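Side-chain contacts in hypothetical protein Atu0492 (Agrobacterium tumefaciens, PDB 2GMY), which is of unknown function but, as a member of the AhpD-like carboxymuconolactone decarboxylase family, may serve in antioxidant defence: residues Y24-G29 with R33-I38; A49-M54 with G128-W133; K39-I44 with G90-V95. One frame throughout, in Å; residues are numbered along the deposited sequence.

In the fold
From the N terminus, helix 12-26 ends and a short connection leads into helix 32-45; interaction 1 closes that connection locally, with three residues between its segments. Helix 32-45 continues into K39-I44, where interaction 3 ties it to helix 83-96, after 45 intervening residues. Interaction 2 closes a longer loop of 73 residues, joining helix 49-61, the next along the chain, to the long helix 117-139 near the C-terminal end. Interactions 2 and 3 therefore cross along the chain, whereas interaction 1 comes before both. Helix 32-45 links the three in space: Ile38 packs on Val92, and Ile130 lies against Ala42 and Ser43. Val25 meets Ala129, tying interaction 1 directly to interaction 2.

Interaction 1. Residues Y24-G29 with R33-I38; sequences YVQSSG and RFIHLI
Ile35 reaches from helix 32-45 to the end of helix 12-26 and meets Val25 and Gln26 with two different branches. In its longer arm CG1 lies anti to the carbonyl carbon (chi1 -63°), and the arm runs on extended through chi2, carrying CD1 to 3.6 Å from the backbone O of Val25. The short branch, CG2, faces the side chains instead: it lies 4.3 Å from Val25 CG1 and 3.6 Å from Gln26 NE2. Gln26 leaves its backbone pointing away from Ile35, but a bend at chi2 (-50°) folds the amide back, and the two side chains pass at a slant. The same NE2 has a weak hydrogen bond to Glu22 on its own helix.

The carbonyl that CD1 touches accepts two bonds at the helix end, where Ser27 is the first residue to leave helical angles. Val25 O accepts Ser28 N at 3.2 Å and Ser28 OG at 2.8 Å, the hydroxyl coming in 18° off the carbonyl plane.

The contact pairs the end of helix 12-26 with the early part of helix 32-45, the next helix, across a short turn. Around it, Val25 also packs on Ala126 and Ala129 of helix 117-139, Phe34 and Leu37 rest on helix 83-96, and Tyr24 meets Ala14 of the second subunit.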
ATOM      1  N   TYR A  24      -2.723  11.132  32.731  1.00 14.85           N
ATOM      2  CA  TYR A  24      -1.938  12.295  32.337  1.00 16.15           C
ATOM      3  C   TYR A  24      -2.616  13.042  31.185  1.00 16.41           C
ATOM      4  O   TYR A  24      -2.792  14.258  31.250  1.00 16.62           O
ATOM      5  CB  TYR A  24      -0.490  11.981  31.955  1.00 16.89           C
ATOM      6  CG  TYR A  24       0.082  13.194  31.282  1.00 17.74           C
ATOM      7  CD1 TYR A  24       0.383  14.333  32.023  1.00 19.85           C
ATOM      8  CD2 TYR A  24       0.214  13.251  29.887  1.00 18.89           C
ATOM      9  CE1 TYR A  24       0.840  15.485  31.413  1.00 20.66           C
ATOM     10  CE2 TYR A  24       0.677  14.408  29.261  1.00 19.52           C
ATOM     11  CZ  TYR A  24       0.983  15.516  30.033  1.00 20.21           C
ATOM     12  OH  TYR A  24       1.444  16.662  29.433  1.00 21.05           O
ATOM     13  N   VAL A  25      -2.974  12.313  30.133  1.00 16.54           N
ATOM     14  CA  VAL A  25      -3.554  12.949  28.946  1.00 17.50           C
ATOM     15  C   VAL A  25      -4.775  13.769  29.343  1.00 18.21           C
ATOM     16  O   VAL A  25      -4.887  14.942  28.978  1.00 17.99           O
ATOM     17  CB  VAL A  25      -3.927  11.927  27.862  1.00 17.76           C
ATOM     18  CG1 VAL A  25      -4.652  12.635  26.708  1.00 17.30           C
ATOM     19  CG2 VAL A  25      -2.655  11.222  27.349  1.00 17.77           C
ATOM     20  N   GLN A  26      -5.656  13.150  30.132  1.00 19.07           N
ATOM     21  CA  GLN A  26      -6.894  13.784  30.572  1.00 21.27           C
ATOM     22  C   GLN A  26      -6.687  15.087  31.338  1.00 21.81           C
ATOM     23  O   GLN A  26      -7.482  16.014  31.207  1.00 23.17           O
ATOM     24  CB  GLN A  26      -7.717  12.809  31.421  1.00 21.64           C
ATOM     25  CG  GLN A  26      -8.346  11.698  30.602  1.00 25.61           C
ATOM     26  CD  GLN A  26      -9.092  12.227  29.388  1.00 30.23           C
ATOM     27  OE1 GLN A  26     -10.045  13.005  29.511  1.00 32.56           O
ATOM     28  NE2 GLN A  26      -8.651  11.820  28.206  1.00 32.61           N
ATOM     29  N   SER A  27      -5.628  15.168  32.132  1.00 21.86           N
ATOM     30  CA  SER A  27      -5.445  16.364  32.946  1.00 22.98           C
ATOM     31  C   SER A  27      -4.298  17.223  32.434  1.00 22.45           C
ATOM     32  O   SER A  27      -3.793  18.097  33.151  1.00 23.14           O
ATOM     33  CB  SER A  27      -5.235  15.994  34.411  1.00 23.54           C
ATOM     34  OG  SER A  27      -4.198  15.046  34.540  1.00 25.34           O
ATOM     35  N   SER A  28      -3.904  16.991  31.182  1.00 21.74           N
ATOM     36  CA  SER A  28      -2.738  17.665  30.620  1.00 21.10           C
ATOM     37  C   SER A  28      -2.927  19.160  30.378  1.00 21.62           C
ATOM     38  O   SER A  28      -1.944  19.897  30.286  1.00 21.98           O
ATOM     39  CB  SER A  28      -2.329  17.001  29.303  1.00 21.05           C
ATOM     40  OG  SER A  28      -3.322  17.230  28.324  1.00 19.77           O
ATOM     41  N   GLY A  29      -4.179  19.599  30.274  1.00 20.88           N
ATOM     42  CA  GLY A  29      -4.481  20.993  29.940  1.00 21.29           C
ATOM     43  C   GLY A  29      -4.948  21.187  28.501  1.00 21.74           C
ATOM     44  O   GLY A  29      -5.464  22.248  28.151  1.00 20.87           O
ATOM     45  N   ARG A  33     -12.062  19.147  23.504  1.00 20.09           N
ATOM     46  CA  ARG A  33     -12.430  18.962  22.102  1.00 19.49           C
ATOM     47  C   ARG A  33     -11.286  18.341  21.295  1.00 18.02           C
ATOM     48  O   ARG A  33     -11.513  17.459  20.454  1.00 17.12           O
ATOM     49  CB  ARG A  33     -12.839  20.291  21.475  1.00 20.52           C
ATOM     50  CG  ARG A  33     -13.238  20.125  20.026  1.00 23.72           C
ATOM     51  CD  ARG A  33     -13.591  21.425  19.333  1.00 29.66           C
ATOM     52  NE  ARG A  33     -12.505  22.396  19.317  1.00 34.46           N
ATOM     53  CZ  ARG A  33     -12.452  23.462  20.105  1.00 36.58           C
ATOM     54  NH1 ARG A  33     -13.424  23.683  20.984  1.00 38.91           N
ATOM     55  NH2 ARG A  33     -11.430  24.311  20.018  1.00 37.14           N
ATOM     56  N   PHE A  34     -10.065  18.789  21.568  1.00 16.82           N
ATOM     57  CA  PHE A  34      -8.883  18.275  20.860  1.00 16.14           C
ATOM     58  C   PHE A  34      -8.550  16.850  21.302  1.00 15.99           C
ATOM     59  O   PHE A  34      -8.133  16.013  20.486  1.00 15.43           O
ATOM     60  CB  PHE A  34      -7.679  19.203  21.050  1.00 16.92           C
ATOM     61  CG  PHE A  34      -7.892  20.604  20.515  1.00 17.60           C
ATOM     62  CD1 PHE A  34      -8.618  20.829  19.339  1.00 19.30           C
ATOM     63  CD2 PHE A  34      -7.335  21.698  21.175  1.00 20.12           C
ATOM     64  CE1 PHE A  34      -8.806  22.132  18.841  1.00 20.81           C
ATOM     65  CE2 PHE A  34      -7.520  22.995  20.686  1.00 20.96           C
ATOM     66  CZ  PHE A  34      -8.259  23.204  19.516  1.00 19.77           C
ATOM     67  N   ILE A  35      -8.733  16.572  22.593  1.00 15.43           N
ATOM     68  CA  ILE A  35      -8.533  15.219  23.102  1.00 15.65           C
ATOM     69  C   ILE A  35      -9.538  14.262  22.443  1.00 14.78           C
ATOM     70  O   ILE A  35      -9.160  13.185  21.964  1.00 14.46           O
ATOM     71  CB  ILE A  35      -8.602  15.171  24.647  1.00 16.26           C
ATOM     72  CG1 ILE A  35      -7.470  16.014  25.240  1.00 16.85           C
ATOM     73  CG2 ILE A  35      -8.508  13.715  25.131  1.00 17.34           C
ATOM     74  CD1 ILE A  35      -7.514  16.106  26.779  1.00 17.42           C
ATOM     75  N   HIS A  36     -10.808  14.666  22.391  1.00 13.93           N
ATOM     76  CA  HIS A  36     -11.833  13.865  21.709  1.00 13.68           C
ATOM     77  C   HIS A  36     -11.483  13.602  20.248  1.00 13.21           C
ATOM     78  O   HIS A  36     -11.599  12.479  19.758  1.00 13.42           O
ATOM     79  CB  HIS A  36     -13.184  14.572  21.749  1.00 13.97           C
ATOM     80  CG  HIS A  36     -13.758  14.687  23.122  1.00 15.75           C
ATOM     81  ND1 HIS A  36     -13.716  13.651  24.028  1.00 16.66           N
ATOM     82  CD2 HIS A  36     -14.411  15.703  23.734  1.00 17.81           C
ATOM     83  CE1 HIS A  36     -14.314  14.027  25.147  1.00 18.67           C
ATOM     84  NE2 HIS A  36     -14.741  15.268  24.995  1.00 17.88           N
ATOM     85  N   LEU A  37     -11.067  14.651  19.560  1.00 12.45           N
ATOM     86  CA  LEU A  37     -10.699  14.567  18.147  1.00 12.25           C
ATOM     87  C   LEU A  37      -9.549  13.589  17.929  1.00 11.86           C
ATOM     88  O   LEU A  37      -9.588  12.754  17.017  1.00 11.72           O
ATOM     89  CB  LEU A  37     -10.311  15.967  17.668  1.00 12.84           C
ATOM     90  CG  LEU A  37      -9.906  16.111  16.204  1.00 11.78           C
ATOM     91  CD1 LEU A  37     -10.178  17.534  15.767  1.00 13.83           C
ATOM     92  CD2 LEU A  37      -8.436  15.706  15.966  1.00 12.73           C
ATOM     93  N   ILE A  38      -8.500  13.726  18.735  1.00 11.10           N
ATOM     94  CA  ILE A  38      -7.342  12.832  18.637  1.00 10.84           C
ATOM     95  C   ILE A  38      -7.770  11.374  18.833  1.00 10.37           C
ATOM     96  O   ILE A  38      -7.386  10.489  18.046  1.00 11.19           O
ATOM     97  CB  ILE A  38      -6.264  13.212  19.684  1.00 11.26           C
ATOM     98  CG1 ILE A  38      -5.579  14.516  19.294  1.00 11.59           C
ATOM     99  CG2 ILE A  38      -5.267  12.064  19.861  1.00 12.82           C
ATOM    100  CD1 ILE A  38      -4.859  15.192  20.481  1.00 13.46           C
TER

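Interaction 2. Residues A49-M54 with G128-W133; sequences AFCVDM and GAINTW
The sulfur of Cys51 lies against two apolar groups of helix 117-139, the end of Ile130 and the base of Trp133. SG stands 4.2 Å from Trp133 CB and 4.3 Å from Ile130 CD1, so the sulfur meets carbon by van der Waals contact. Ile130 does not aim its CB at the cysteine; with CG1 anti to the backbone N (chi1 -175°), a further turn at chi2 (60°) swings the terminal methyl across to SG. Cys51 and Ile130 are buried, and Ser43 of helix 32-45 and Asn134 also touch the cysteine.

Cys51 is the second cysteine of a Cys-X-X-Cys sequence that runs into the start of helix 49-61, the redox motif of AhpD; a similar role here is inferred from the family. Helix 117-139 thus supplies an apolar wall beside the sulfur.

The other part is looser. Phe50 and Met54, both partly exposed, have CB atoms directed toward G128-W133 but stay clear of it. Trp133, also partly exposed, offers Cys51 only its CB: its side chain packs on Val18 and Met19 of helix 12-26, and its NE1 is hydrogen-bonded to Glu22 OE1.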
ATOM      1  N   ALA A  49     -13.183  -0.548  16.779  1.00 13.77           N
ATOM      2  CA  ALA A  49     -14.607  -0.323  17.078  1.00 14.20           C
ATOM      3  C   ALA A  49     -14.827  -0.055  18.563  1.00 13.94           C
ATOM      4  O   ALA A  49     -15.627   0.815  18.935  1.00 13.97           O
ATOM      5  CB  ALA A  49     -15.444  -1.505  16.631  1.00 14.50           C
ATOM      6  N   PHE A  50     -14.118  -0.801  19.409  1.00 14.61           N
ATOM      7  CA  PHE A  50     -14.219  -0.625  20.854  1.00 15.15           C
ATOM      8  C   PHE A  50     -13.981   0.838  21.229  1.00 15.16           C
ATOM      9  O   PHE A  50     -14.774   1.441  21.957  1.00 15.27           O
ATOM     10  CB  PHE A  50     -13.227  -1.530  21.589  1.00 16.27           C
ATOM     11  CG  PHE A  50     -13.360  -1.484  23.083  1.00 17.60           C
ATOM     12  CD1 PHE A  50     -14.346  -2.225  23.731  1.00 19.57           C
ATOM     13  CD2 PHE A  50     -12.487  -0.711  23.845  1.00 18.72           C
ATOM     14  CE1 PHE A  50     -14.465  -2.193  25.121  1.00 20.58           C
ATOM     15  CE2 PHE A  50     -12.599  -0.672  25.238  1.00 18.92           C
ATOM     16  CZ  PHE A  50     -13.592  -1.420  25.871  1.00 20.25           C
ATOM     17  N   CYS A  51     -12.891   1.407  20.724  1.00 15.26           N
ATOM     18  CA  CYS A  51     -12.565   2.787  21.046  1.00 15.57           C
ATOM     19  C   CYS A  51     -13.440   3.787  20.308  1.00 15.46           C
ATOM     20  O   CYS A  51     -13.809   4.800  20.887  1.00 15.49           O
ATOM     21  CB  CYS A  51     -11.077   3.085  20.834  1.00 16.17           C
ATOM     22  SG  CYS A  51     -10.005   2.142  21.989  1.00 18.28           S
ATOM     23  N   VAL A  52     -13.779   3.526  19.041  1.00 13.97           N
ATOM     24  CA  VAL A  52     -14.676   4.443  18.329  1.00 13.82           C
ATOM     25  C   VAL A  52     -16.001   4.578  19.079  1.00 14.04           C
ATOM     26  O   VAL A  52     -16.483   5.678  19.300  1.00 14.63           O
ATOM     27  CB  VAL A  52     -14.915   4.026  16.858  1.00 13.96           C
ATOM     28  CG1 VAL A  52     -16.046   4.855  16.230  1.00 13.39           C
ATOM     29  CG2 VAL A  52     -13.620   4.186  16.047  1.00 13.97           C
ATOM     30  N   ASP A  53     -16.560   3.454  19.501  1.00 14.44           N
ATOM     31  CA  ASP A  53     -17.829   3.480  20.233  1.00 15.84           C
ATOM     32  C   ASP A  53     -17.718   4.375  21.462  1.00 16.22           C
ATOM     33  O   ASP A  53     -18.582   5.227  21.699  1.00 16.78           O
ATOM     34  CB  ASP A  53     -18.252   2.080  20.657  1.00 15.56           C
ATOM     35  CG  ASP A  53     -19.645   2.060  21.283  1.00 17.15           C
ATOM     36  OD1 ASP A  53     -20.606   2.416  20.572  1.00 17.30           O
ATOM     37  OD2 ASP A  53     -19.761   1.672  22.468  1.00 20.15           O
ATOM     38  N   MET A  54     -16.644   4.182  22.225  1.00 16.50           N
ATOM     39  CA  MET A  54     -16.384   4.958  23.433  1.00 17.38           C
ATOM     40  C   MET A  54     -16.242   6.446  23.134  1.00 16.48           C
ATOM     41  O   MET A  54     -16.828   7.300  23.814  1.00 16.06           O
ATOM     42  CB  MET A  54     -15.106   4.445  24.098  1.00 17.50           C
ATOM     43  CG  MET A  54     -14.813   5.034  25.477  1.00 19.77           C
ATOM     44  SD  MET A  54     -13.270   4.392  26.217  1.00 20.81           S
ATOM     45  CE  MET A  54     -13.583   2.649  26.197  1.00 24.76           C
ATOM     46  N   GLY A 128       0.008   8.999  20.897  1.00 11.39           N
ATOM     47  CA  GLY A 128       0.660   7.751  21.320  1.00 11.40           C
ATOM     48  C   GLY A 128      -0.251   6.928  22.226  1.00 11.36           C
ATOM     49  O   GLY A 128      -0.389   5.702  22.033  1.00 12.06           O
ATOM     50  N   ALA A 129      -0.877   7.594  23.203  1.00 11.77           N
ATOM     51  CA  ALA A 129      -1.752   6.919  24.159  1.00 11.50           C
ATOM     52  C   ALA A 129      -2.929   6.208  23.479  1.00 11.97           C
ATOM     53  O   ALA A 129      -3.183   5.032  23.747  1.00 12.28           O
ATOM     54  CB  ALA A 129      -2.240   7.891  25.230  1.00 12.43           C
ATOM     55  N   ILE A 130      -3.629   6.887  22.572  1.00 12.04           N
ATOM     56  CA  ILE A 130      -4.768   6.225  21.930  1.00 12.15           C
ATOM     57  C   ILE A 130      -4.263   5.098  21.037  1.00 11.89           C
ATOM     58  O   ILE A 130      -4.892   4.053  20.935  1.00 12.11           O
ATOM     59  CB  ILE A 130      -5.705   7.216  21.178  1.00 12.36           C
ATOM     60  CG1 ILE A 130      -6.941   6.484  20.627  1.00 11.44           C
ATOM     61  CG2 ILE A 130      -4.945   8.006  20.130  1.00 11.38           C
ATOM     62  CD1 ILE A 130      -7.806   5.790  21.718  1.00 14.18           C
ATOM     63  N   ASN A 131      -3.094   5.293  20.427  1.00 11.90           N
ATOM     64  CA  ASN A 131      -2.537   4.236  19.591  1.00 11.57           C
ATOM     65  C   ASN A 131      -2.233   2.962  20.400  1.00 11.63           C
ATOM     66  O   ASN A 131      -2.322   1.844  19.881  1.00 12.17           O
ATOM     67  CB  ASN A 131      -1.312   4.737  18.826  1.00 12.14           C
ATOM     68  CG  ASN A 131      -1.692   5.285  17.471  1.00 11.32           C
ATOM     69  OD1 ASN A 131      -1.784   4.544  16.490  1.00 11.29           O
ATOM     70  ND2 ASN A 131      -1.961   6.585  17.413  1.00 11.17           N
ATOM     71  N   THR A 132      -1.910   3.148  21.683  1.00 11.67           N
ATOM     72  CA  THR A 132      -1.715   2.029  22.598  1.00 12.50           C
ATOM     73  C   THR A 132      -3.061   1.366  22.926  1.00 12.47           C
ATOM     74  O   THR A 132      -3.202   0.144  22.801  1.00 12.21           O
ATOM     75  CB  THR A 132      -0.955   2.475  23.856  1.00 13.20           C
ATOM     76  OG1 THR A 132       0.405   2.769  23.485  1.00 13.76           O
ATOM     77  CG2 THR A 132      -0.940   1.363  24.909  1.00 14.10           C
ATOM     78  N   TRP A 133      -4.050   2.154  23.337  1.00 12.89           N
ATOM     79  CA  TRP A 133      -5.374   1.579  23.621  1.00 13.82           C
ATOM     80  C   TRP A 133      -5.932   0.835  22.405  1.00 13.45           C
ATOM     81  O   TRP A 133      -6.488  -0.258  22.541  1.00 13.65           O
ATOM     82  CB  TRP A 133      -6.374   2.651  24.050  1.00 15.42           C
ATOM     83  CG  TRP A 133      -6.178   3.184  25.428  1.00 17.36           C
ATOM     84  CD1 TRP A 133      -5.881   4.474  25.770  1.00 18.93           C
ATOM     85  CD2 TRP A 133      -6.301   2.457  26.659  1.00 19.53           C
ATOM     86  NE1 TRP A 133      -5.803   4.592  27.143  1.00 19.79           N
ATOM     87  CE2 TRP A 133      -6.054   3.369  27.710  1.00 20.16           C
ATOM     88  CE3 TRP A 133      -6.591   1.121  26.975  1.00 20.38           C
ATOM     89  CZ2 TRP A 133      -6.091   2.987  29.073  1.00 19.60           C
ATOM     90  CZ3 TRP A 133      -6.623   0.737  28.321  1.00 19.56           C
ATOM     91  CH2 TRP A 133      -6.373   1.668  29.351  1.00 19.41           C
TER

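Interaction 3. Residues K39-I44 with G90-V95; sequences KLRASI and GWVDAV
The axes of K39-I44 and G90-V95 approach to 9.5 Å and cross at -37°, running in broadly the same direction, with Ala42 and Val92 nearest at 6.5 Å between their CA atoms. At that point Val92 aims its side chain at the other helix. CG1, anti to the backbone N, is the branch that enters: it lies 4.1 Å from Ala42 CB and 3.8 Å from Arg41 CG, sitting beside the small alanine and against the aliphatic root of the arginine.

Beyond this apolar patch Arg41 bends at chi2, and the Arg41 and Asp93 side chains cross at about a right angle, bringing the guanidinium edge to the carboxylate. A two-nitrogen, side-on salt bridge results. Arg41 NE donates to Asp93 OD1 at 2.7 Å in an almost straight bond (178°), with OD1 close to the guanidinium plane and NE on the syn side of the carboxylate oxygen. The second bond, from Arg41 NH2 to Asp93 OD2 at 3.0 Å, is more bent, NH2 coming in above the carboxylate plane, consistent with the 36° between the two flat groups.

Within this all-helical AhpD-like fold, the pair is a charged link between helix 32-45 and helix 83-96 beside their hydrophobic packing. Asp93 is buried, and OD2 also accepts Trp75 NE1, which probably steadies the carboxylate. Arg41 NH1 turns to the backbone O atoms of Met72 and Ser73, in weak hydrogen bonds. Ile130 of helix 117-139 also rests on Ala42.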
ATOM      1  N   LYS A  39      -8.560  11.124  19.877  1.00 10.15           N
ATOM      2  CA  LYS A  39      -8.947   9.751  20.209  1.00 11.20           C
ATOM      3  C   LYS A  39      -9.858   9.144  19.157  1.00 11.15           C
ATOM      4  O   LYS A  39      -9.680   7.988  18.762  1.00 12.26           O
ATOM      5  CB  LYS A  39      -9.621   9.686  21.576  1.00 11.40           C
ATOM      6  CG  LYS A  39      -8.647   9.894  22.728  1.00 14.09           C
ATOM      7  CD  LYS A  39      -9.415   9.960  24.038  1.00 18.65           C
ATOM      8  CE  LYS A  39      -8.471   9.954  25.204  1.00 22.98           C
ATOM      9  NZ  LYS A  39      -9.213   9.549  26.425  1.00 26.50           N
ATOM     10  N   LEU A  40     -10.831   9.925  18.692  1.00 11.04           N
ATOM     11  CA  LEU A  40     -11.800   9.404  17.727  1.00 11.51           C
ATOM     12  C   LEU A  40     -11.121   9.152  16.389  1.00 11.57           C
ATOM     13  O   LEU A  40     -11.257   8.068  15.806  1.00 11.70           O
ATOM     14  CB  LEU A  40     -12.994  10.356  17.580  1.00 12.38           C
ATOM     15  CG  LEU A  40     -14.072   9.937  16.570  1.00 12.36           C
ATOM     16  CD1 LEU A  40     -14.620   8.535  16.860  1.00 13.21           C
ATOM     17  CD2 LEU A  40     -15.178  10.964  16.585  1.00 13.31           C
ATOM     18  N   ARG A  41     -10.358  10.127  15.915  1.00 10.91           N
ATOM     19  CA  ARG A  41      -9.727   9.972  14.594  1.00 10.89           C
ATOM     20  C   ARG A  41      -8.730   8.812  14.543  1.00 10.86           C
ATOM     21  O   ARG A  41      -8.790   7.983  13.619  1.00 11.12           O
ATOM     22  CB  ARG A  41      -9.070  11.276  14.121  1.00 11.03           C
ATOM     23  CG  ARG A  41      -8.381  11.159  12.761  1.00 11.50           C
ATOM     24  CD  ARG A  41      -9.331  10.764  11.628  1.00 11.92           C
ATOM     25  NE  ARG A  41      -8.530  10.515  10.427  1.00 12.65           N
ATOM     26  CZ  ARG A  41      -8.988   9.919   9.333  1.00 13.67           C
ATOM     27  NH1 ARG A  41     -10.266   9.527   9.258  1.00 13.59           N
ATOM     28  NH2 ARG A  41      -8.162   9.727   8.306  1.00 13.65           N
ATOM     29  N   ALA A  42      -7.844   8.721  15.541  1.00 10.31           N
ATOM     30  CA  ALA A  42      -6.858   7.635  15.563  1.00 10.42           C
ATOM     31  C   ALA A  42      -7.557   6.280  15.635  1.00 10.08           C
ATOM     32  O   ALA A  42      -7.150   5.319  14.973  1.00 11.26           O
ATOM     33  CB  ALA A  42      -5.867   7.815  16.715  1.00 11.47           C
ATOM     34  N   SER A  43      -8.621   6.214  16.439  1.00 10.24           N
ATOM     35  CA  SER A  43      -9.377   4.964  16.564  1.00 10.95           C
ATOM     36  C   SER A  43     -10.014   4.524  15.240  1.00 11.54           C
ATOM     37  O   SER A  43     -10.020   3.330  14.916  1.00 11.55           O
ATOM     38  CB  SER A  43     -10.436   5.090  17.662  1.00 11.09           C
ATOM     39  OG  SER A  43      -9.809   5.320  18.913  1.00 11.94           O
ATOM     40  N   ILE A  44     -10.533   5.482  14.475  1.00 11.32           N
ATOM     41  CA  ILE A  44     -11.080   5.167  13.159  1.00 11.67           C
ATOM     42  C   ILE A  44      -9.960   4.609  12.259  1.00 11.60           C
ATOM     43  O   ILE A  44     -10.121   3.556  11.615  1.00 12.13           O
ATOM     44  CB  ILE A  44     -11.750   6.384  12.529  1.00 11.99           C
ATOM     45  CG1 ILE A  44     -13.029   6.732  13.300  1.00 11.84           C
ATOM     46  CG2 ILE A  44     -12.105   6.114  11.068  1.00 11.22           C
ATOM     47  CD1 ILE A  44     -13.560   8.147  13.008  1.00 14.21           C
ATOM     48  N   GLY A  90      -4.524  16.458  10.455  1.00 11.73           N
ATOM     49  CA  GLY A  90      -3.385  16.100   9.587  1.00 11.70           C
ATOM     50  C   GLY A  90      -2.264  15.426  10.363  1.00 11.64           C
ATOM     51  O   GLY A  90      -1.630  14.461   9.883  1.00 10.99           O
ATOM     52  N   TRP A  91      -2.029  15.916  11.582  1.00 10.64           N
ATOM     53  CA  TRP A  91      -0.970  15.375  12.427  1.00 10.61           C
ATOM     54  C   TRP A  91      -1.392  14.049  13.044  1.00  9.91           C
ATOM     55  O   TRP A  91      -0.594  13.096  13.104  1.00 10.57           O
ATOM     56  CB  TRP A  91      -0.621  16.376  13.516  1.00 10.41           C
ATOM     57  CG  TRP A  91       0.603  16.056  14.314  1.00  9.90           C
ATOM     58  CD1 TRP A  91       0.662  15.831  15.667  1.00 11.18           C
ATOM     59  CD2 TRP A  91       1.958  15.961  13.839  1.00 10.83           C
ATOM     60  NE1 TRP A  91       1.958  15.610  16.061  1.00 11.35           N
ATOM     61  CE2 TRP A  91       2.775  15.678  14.964  1.00 10.53           C
ATOM     62  CE3 TRP A  91       2.558  16.088  12.584  1.00 10.09           C
ATOM     63  CZ2 TRP A  91       4.165  15.513  14.863  1.00 11.20           C
ATOM     64  CZ3 TRP A  91       3.953  15.931  12.485  1.00 10.29           C
ATOM     65  CH2 TRP A  91       4.730  15.653  13.623  1.00 11.16           C
ATOM     66  N   VAL A  92      -2.638  13.975  13.510  1.00  9.54           N
ATOM     67  CA  VAL A  92      -3.145  12.687  13.990  1.00  9.90           C
ATOM     68  C   VAL A  92      -2.971  11.603  12.920  1.00  9.92           C
ATOM     69  O   VAL A  92      -2.478  10.506  13.207  1.00  9.95           O
ATOM     70  CB  VAL A  92      -4.607  12.785  14.450  1.00 10.49           C
ATOM     71  CG1 VAL A  92      -5.179  11.402  14.769  1.00 10.34           C
ATOM     72  CG2 VAL A  92      -4.705  13.694  15.662  1.00 11.63           C
ATOM     73  N   ASP A  93      -3.370  11.917  11.691  1.00 10.05           N
ATOM     74  CA  ASP A  93      -3.224  10.968  10.590  1.00 10.52           C
ATOM     75  C   ASP A  93      -1.752  10.594  10.346  1.00 10.70           C
ATOM     76  O   ASP A  93      -1.412   9.400  10.289  1.00 11.36           O
ATOM     77  CB  ASP A  93      -3.836  11.562   9.322  1.00 11.09           C
ATOM     78  CG  ASP A  93      -5.355  11.571   9.357  1.00 13.09           C
ATOM     79  OD1 ASP A  93      -5.942  11.384  10.443  1.00 14.07           O
ATOM     80  OD2 ASP A  93      -5.960  11.768   8.280  1.00 16.77           O
ATOM     81  N   ALA A  94      -0.887  11.601  10.223  1.00 10.79           N
ATOM     82  CA  ALA A  94       0.524  11.357   9.873  1.00 10.92           C
ATOM     83  C   ALA A  94       1.235  10.520  10.933  1.00 11.09           C
ATOM     84  O   ALA A  94       2.021   9.610  10.620  1.00 12.18           O
ATOM     85  CB  ALA A  94       1.266  12.690   9.652  1.00 11.64           C
ATOM     86  N   VAL A  95       0.931  10.820  12.198  1.00 10.80           N
ATOM     87  CA  VAL A  95       1.607  10.181  13.328  1.00 10.79           C
ATOM     88  C   VAL A  95       1.007   8.808  13.605  1.00 10.40           C
ATOM     89  O   VAL A  95       1.712   7.869  13.951  1.00 10.55           O
ATOM     90  CB  VAL A  95       1.584  11.089  14.575  1.00 10.70           C
ATOM     91  CG1 VAL A  95       2.192  10.396  15.789  1.00 12.22           C
ATOM     92  CG2 VAL A  95       2.363  12.363  14.291  1.00 12.14           C
TER